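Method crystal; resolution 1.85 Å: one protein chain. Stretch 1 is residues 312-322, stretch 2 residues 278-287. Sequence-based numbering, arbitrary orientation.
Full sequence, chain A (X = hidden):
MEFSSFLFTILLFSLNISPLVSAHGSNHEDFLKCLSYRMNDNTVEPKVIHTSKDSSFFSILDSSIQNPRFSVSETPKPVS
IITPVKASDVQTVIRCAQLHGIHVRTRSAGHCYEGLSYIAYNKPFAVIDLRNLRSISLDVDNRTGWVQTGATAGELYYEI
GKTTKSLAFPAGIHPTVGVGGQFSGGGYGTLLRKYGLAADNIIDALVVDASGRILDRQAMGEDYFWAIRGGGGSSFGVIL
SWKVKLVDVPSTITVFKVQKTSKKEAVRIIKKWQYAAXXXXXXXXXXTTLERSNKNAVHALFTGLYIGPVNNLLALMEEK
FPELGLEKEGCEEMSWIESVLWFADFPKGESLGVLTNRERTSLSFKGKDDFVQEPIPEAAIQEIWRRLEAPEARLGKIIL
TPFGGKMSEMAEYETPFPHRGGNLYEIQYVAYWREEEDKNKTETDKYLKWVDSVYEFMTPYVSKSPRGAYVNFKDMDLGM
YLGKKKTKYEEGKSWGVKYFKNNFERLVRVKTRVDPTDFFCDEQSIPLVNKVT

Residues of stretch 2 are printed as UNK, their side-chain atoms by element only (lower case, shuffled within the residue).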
# COMPACT_ATOMS: atom_id res chain seq x y z
N ASN A 312 -26.69 -11.62 -12.68
CA ASN A 312 -25.54 -11.91 -13.53
C ASN A 312 -24.38 -12.48 -12.74
O ASN A 312 -23.66 -13.35 -13.22
CB ASN A 312 -25.09 -10.66 -14.28
CG ASN A 312 -26.10 -10.20 -15.30
OD1 ASN A 312 -27.04 -10.92 -15.62
ND2 ASN A 312 -25.93 -8.99 -15.80
N LEU A 313 -24.20 -11.98 -11.52
CA LEU A 313 -23.20 -12.54 -10.62
C LEU A 313 -23.51 -14.01 -10.35
O LEU A 313 -22.62 -14.86 -10.40
CB LEU A 313 -23.13 -11.75 -9.31
CG LEU A 313 -22.41 -12.48 -8.17
CD1 LEU A 313 -20.94 -12.64 -8.49
CD2 LEU A 313 -22.62 -11.81 -6.81
N LEU A 314 -24.78 -14.29 -10.06
CA LEU A 314 -25.22 -15.61 -9.62
C LEU A 314 -25.08 -16.65 -10.72
O LEU A 314 -24.67 -17.78 -10.47
CB LEU A 314 -26.68 -15.55 -9.14
CG LEU A 314 -26.90 -14.74 -7.85
CD1 LEU A 314 -28.37 -14.64 -7.49
CD2 LEU A 314 -26.09 -15.35 -6.71
N ALA A 315 -25.44 -16.27 -11.95
CA ALA A 315 -25.35 -17.15 -13.09
C ALA A 315 -23.89 -17.40 -13.43
O ALA A 315 -23.52 -18.50 -13.86
CB ALA A 315 -26.07 -16.55 -14.28
N LEU A 316 -23.07 -16.38 -13.23
CA LEU A 316 -21.64 -16.50 -13.50
C LEU A 316 -20.99 -17.42 -12.46
O LEU A 316 -20.07 -18.17 -12.78
CB LEU A 316 -20.98 -15.12 -13.51
CG LEU A 316 -19.49 -15.05 -13.85
CD1 LEU A 316 -19.20 -15.61 -15.23
CD2 LEU A 316 -19.00 -13.62 -13.75
N MET A 317 -21.47 -17.38 -11.23
CA MET A 317 -20.81 -18.11 -10.16
C MET A 317 -21.20 -19.58 -10.08
O MET A 317 -20.46 -20.39 -9.52
CB MET A 317 -21.07 -17.44 -8.81
CG MET A 317 -20.18 -16.23 -8.53
SD MET A 317 -18.65 -16.61 -7.67
CE MET A 317 -19.29 -17.33 -6.17
N GLU A 318 -22.36 -19.94 -10.63
CA GLU A 318 -22.76 -21.35 -10.67
C GLU A 318 -22.02 -22.05 -11.81
O GLU A 318 -21.77 -23.26 -11.79
CB GLU A 318 -24.28 -21.49 -10.83
CG GLU A 318 -25.09 -21.03 -9.62
CD GLU A 318 -26.32 -20.23 -10.02
OE1 GLU A 318 -26.54 -20.06 -11.24
OE2 GLU A 318 -27.07 -19.77 -9.12
N GLU A 319 -21.66 -21.23 -12.80
CA GLU A 319 -20.90 -21.65 -13.98
C GLU A 319 -19.42 -21.88 -13.68
O GLU A 319 -18.86 -22.91 -14.05
CB GLU A 319 -21.07 -20.59 -15.07
CG GLU A 319 -20.05 -20.65 -16.20
CD GLU A 319 -20.41 -21.67 -17.26
OE1 GLU A 319 -21.43 -22.37 -17.09
OE2 GLU A 319 -19.66 -21.75 -18.26
N LYS A 320 -18.78 -20.92 -13.01
CA LYS A 320 -17.34 -20.96 -12.81
C LYS A 320 -16.89 -21.43 -11.41
O LYS A 320 -15.77 -21.92 -11.24
CB LYS A 320 -16.74 -19.58 -13.10
CG LYS A 320 -16.93 -19.06 -14.53
CD LYS A 320 -16.23 -19.93 -15.57
CE LYS A 320 -15.67 -19.10 -16.73
NZ LYS A 320 -14.50 -18.23 -16.36
N PHE A 321 -17.77 -21.28 -10.42
CA PHE A 321 -17.40 -21.54 -9.02
C PHE A 321 -18.59 -22.07 -8.22
O PHE A 321 -18.96 -21.49 -7.21
CB PHE A 321 -16.87 -20.23 -8.39
CG PHE A 321 -15.99 -20.42 -7.18
CD1 PHE A 321 -15.74 -21.68 -6.65
CD2 PHE A 321 -15.42 -19.32 -6.56
CE1 PHE A 321 -14.93 -21.84 -5.54
CE2 PHE A 321 -14.62 -19.47 -5.44
CZ PHE A 321 -14.37 -20.73 -4.94
N PRO A 322 -19.21 -23.17 -8.68
CA PRO A 322 -20.41 -23.60 -7.97
C PRO A 322 -20.10 -24.22 -6.62
O PRO A 322 -21.01 -24.44 -5.83
CB PRO A 322 -21.03 -24.64 -8.92
CG PRO A 322 -19.89 -25.19 -9.65
CD PRO A 322 -18.90 -24.06 -9.82
N UNK A 278 -8.46 -16.17 -10.90
CA UNK A 278 -7.75 -15.27 -11.81
C UNK A 278 -8.22 -15.38 -13.26
O UNK A 278 -7.75 -14.65 -14.13
c UNK A 278 -5.78 -16.72 -12.54
o UNK A 278 -4.86 -16.56 -13.39
c UNK A 278 -6.23 -15.52 -11.74
o UNK A 278 -6.33 -17.83 -12.35
N UNK A 279 -9.15 -16.28 -13.53
CA UNK A 279 -9.60 -16.53 -14.90
C UNK A 279 -11.06 -16.15 -15.13
O UNK A 279 -11.56 -16.26 -16.25
c UNK A 279 -7.92 -20.02 -15.38
c UNK A 279 -6.56 -20.58 -15.00
c UNK A 279 -9.41 -18.01 -15.25
n UNK A 279 -6.12 -20.08 -13.66
c UNK A 279 -7.97 -18.50 -15.21
N UNK A 280 -11.76 -15.72 -14.08
CA UNK A 280 -13.16 -15.31 -14.22
C UNK A 280 -13.20 -13.97 -14.93
O UNK A 280 -12.15 -13.37 -15.13
c UNK A 280 -14.15 -16.60 -12.31
c UNK A 280 -13.07 -14.37 -11.89
c UNK A 280 -13.87 -15.21 -12.86
N UNK A 281 -14.40 -13.49 -15.34
CA UNK A 281 -14.38 -12.20 -16.04
C UNK A 281 -13.79 -11.08 -15.19
O UNK A 281 -13.78 -11.18 -13.97
c UNK A 281 -15.87 -11.94 -16.33
c UNK A 281 -15.75 -14.10 -15.37
c UNK A 281 -16.47 -13.29 -16.42
N UNK A 282 -13.29 -10.04 -15.86
CA UNK A 282 -12.66 -8.89 -15.23
C UNK A 282 -13.58 -8.22 -14.22
O UNK A 282 -13.12 -7.58 -13.28
c UNK A 282 -11.05 -8.27 -17.09
o UNK A 282 -10.61 -7.48 -17.95
o UNK A 282 -10.56 -9.40 -16.89
c UNK A 282 -12.25 -7.85 -16.28
N UNK A 283 -14.88 -8.37 -14.45
CA UNK A 283 -15.91 -7.77 -13.59
C UNK A 283 -16.02 -8.43 -12.20
O UNK A 283 -16.55 -7.83 -11.28
o UNK A 283 -16.69 -5.77 -15.39
o UNK A 283 -18.13 -7.08 -16.41
c UNK A 283 -17.27 -7.81 -14.30
c UNK A 283 -17.37 -6.82 -15.45
N UNK A 284 -15.51 -9.65 -12.07
CA UNK A 284 -15.63 -10.42 -10.84
C UNK A 284 -14.33 -10.49 -10.02
O UNK A 284 -13.32 -11.02 -10.46
c UNK A 284 -16.92 -14.11 -10.38
c UNK A 284 -16.32 -12.78 -9.93
c UNK A 284 -16.10 -11.85 -11.14
c UNK A 284 -17.24 -12.11 -8.92
N UNK A 285 -14.41 -9.96 -8.80
CA UNK A 285 -13.32 -9.97 -7.84
C UNK A 285 -13.68 -10.90 -6.70
O UNK A 285 -14.66 -10.67 -6.02
c UNK A 285 -10.70 -8.42 -6.48
c UNK A 285 -11.50 -8.41 -3.83
c UNK A 285 -12.05 -8.49 -6.19
c UNK A 285 -13.07 -8.55 -7.30
c UNK A 285 -12.44 -8.48 -4.86
c UNK A 285 -9.76 -8.35 -5.46
c UNK A 285 -10.16 -8.34 -4.14
N UNK A 286 -12.88 -11.95 -6.49
CA UNK A 286 -13.13 -12.90 -5.40
C UNK A 286 -11.89 -13.11 -4.52
O UNK A 286 -10.92 -13.76 -4.92
c UNK A 286 -14.49 -14.99 -4.90
c UNK A 286 -14.52 -15.54 -7.86
c UNK A 286 -13.59 -14.29 -5.92
c UNK A 286 -14.29 -14.19 -7.26
N UNK A 287 -11.95 -12.58 -3.31
CA UNK A 287 -10.88 -12.69 -2.32
C UNK A 287 -11.16 -13.77 -1.26
O UNK A 287 -12.31 -14.01 -0.87
c UNK A 287 -10.03 -11.36 -0.25
c UNK A 287 -9.58 -9.99 0.24
n UNK A 287 -8.54 -9.41 -0.62
c UNK A 287 -8.11 -8.16 -0.54
n UNK A 287 -7.18 -7.71 -1.36
c UNK A 287 -10.65 -11.32 -1.66
n UNK A 287 -8.63 -7.34 0.38

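Position 278 carries two side-chain carbons, the second bearing two oxygens, and lies out of reach of stretch 1. A carboxylate one carbon beyond CB identifies D278. Position 279 has four carbons in a row ending in nitrogen, the pattern of lysine: K279. Its NZ lies 2.6 Å from OD1 of D278, a hydrogen-bonded salt bridge within the stretch, and the chain end leads away from the helix.

At 280, three carbons form a fork at CB, and one branch lies 4.0 Å from CB of K320. Branching at CB with no further atoms gives V280; the branch is CG1. Position 281 has three carbons closing a ring onto the backbone nitrogen, and the ring carbon bonded to N lies 3.7 Å from CD2 of L316, the shortest apolar contact between the stretches. Only proline closes such a ring: P281, the touching atom being CD.

Positions 282 and 283 each show two carbons, the second with two oxygens, and so are D282 and D283. Neither makes a contact with stretch 1, although CB of D283 points toward it. Both occupy the middle of a type I turn that runs from P281 to position 284, closed by the backbone hydrogen bond from N of 284 to O of P281 at 3.0 Å.

Position 284 has four carbons forked at the second. One end carbon lies 3.8 Å from CD1 of L313, the other 4.0 Å from CD2 of L316 and 4.1 Å from SD of M317. The fork gives L284, chi1 t and chi2 p, its ends CD1 and CD2 respectively. At 285 a single carbon leads to a six-carbon ring without oxygen, F285, out of reach of the helix. Position 286 has four carbons forked at the first, one arm two carbons long; that arm's end carbon lies 4.1 Å from CD2 of F321, at the ring edge, and 4.3 Å from SD of M317. This is I286, the end carbon CD1. Position 287 has three carbons, a nitrogen, and a carbon bearing two more nitrogens, the guanidinium of R287, again out of reach.

The alternation is that of a strand: L284 and I286 point toward stretch 1, while F285 and R287 do not reach it. Helix and strand axes approach to 11.2 Å at 61°, leaving room for the side chains between them. L313, L316 and M317 supply the helical side of the apolar packing, and F321, the first residue to leave helical phi/psi, extends it. K320 lays its side chain along 279-281, with NZ 3.9 Å from CA of V280. No hydrogen bond crosses; even NZ of K320, 3.5 Å from O of K279, makes none. The six apolar side-chain pairs, with the chain of K320 at the margin, account for the contact, which buries 377 Å² in all.

Stretch 2 (278-287) DKVPDDLFIR
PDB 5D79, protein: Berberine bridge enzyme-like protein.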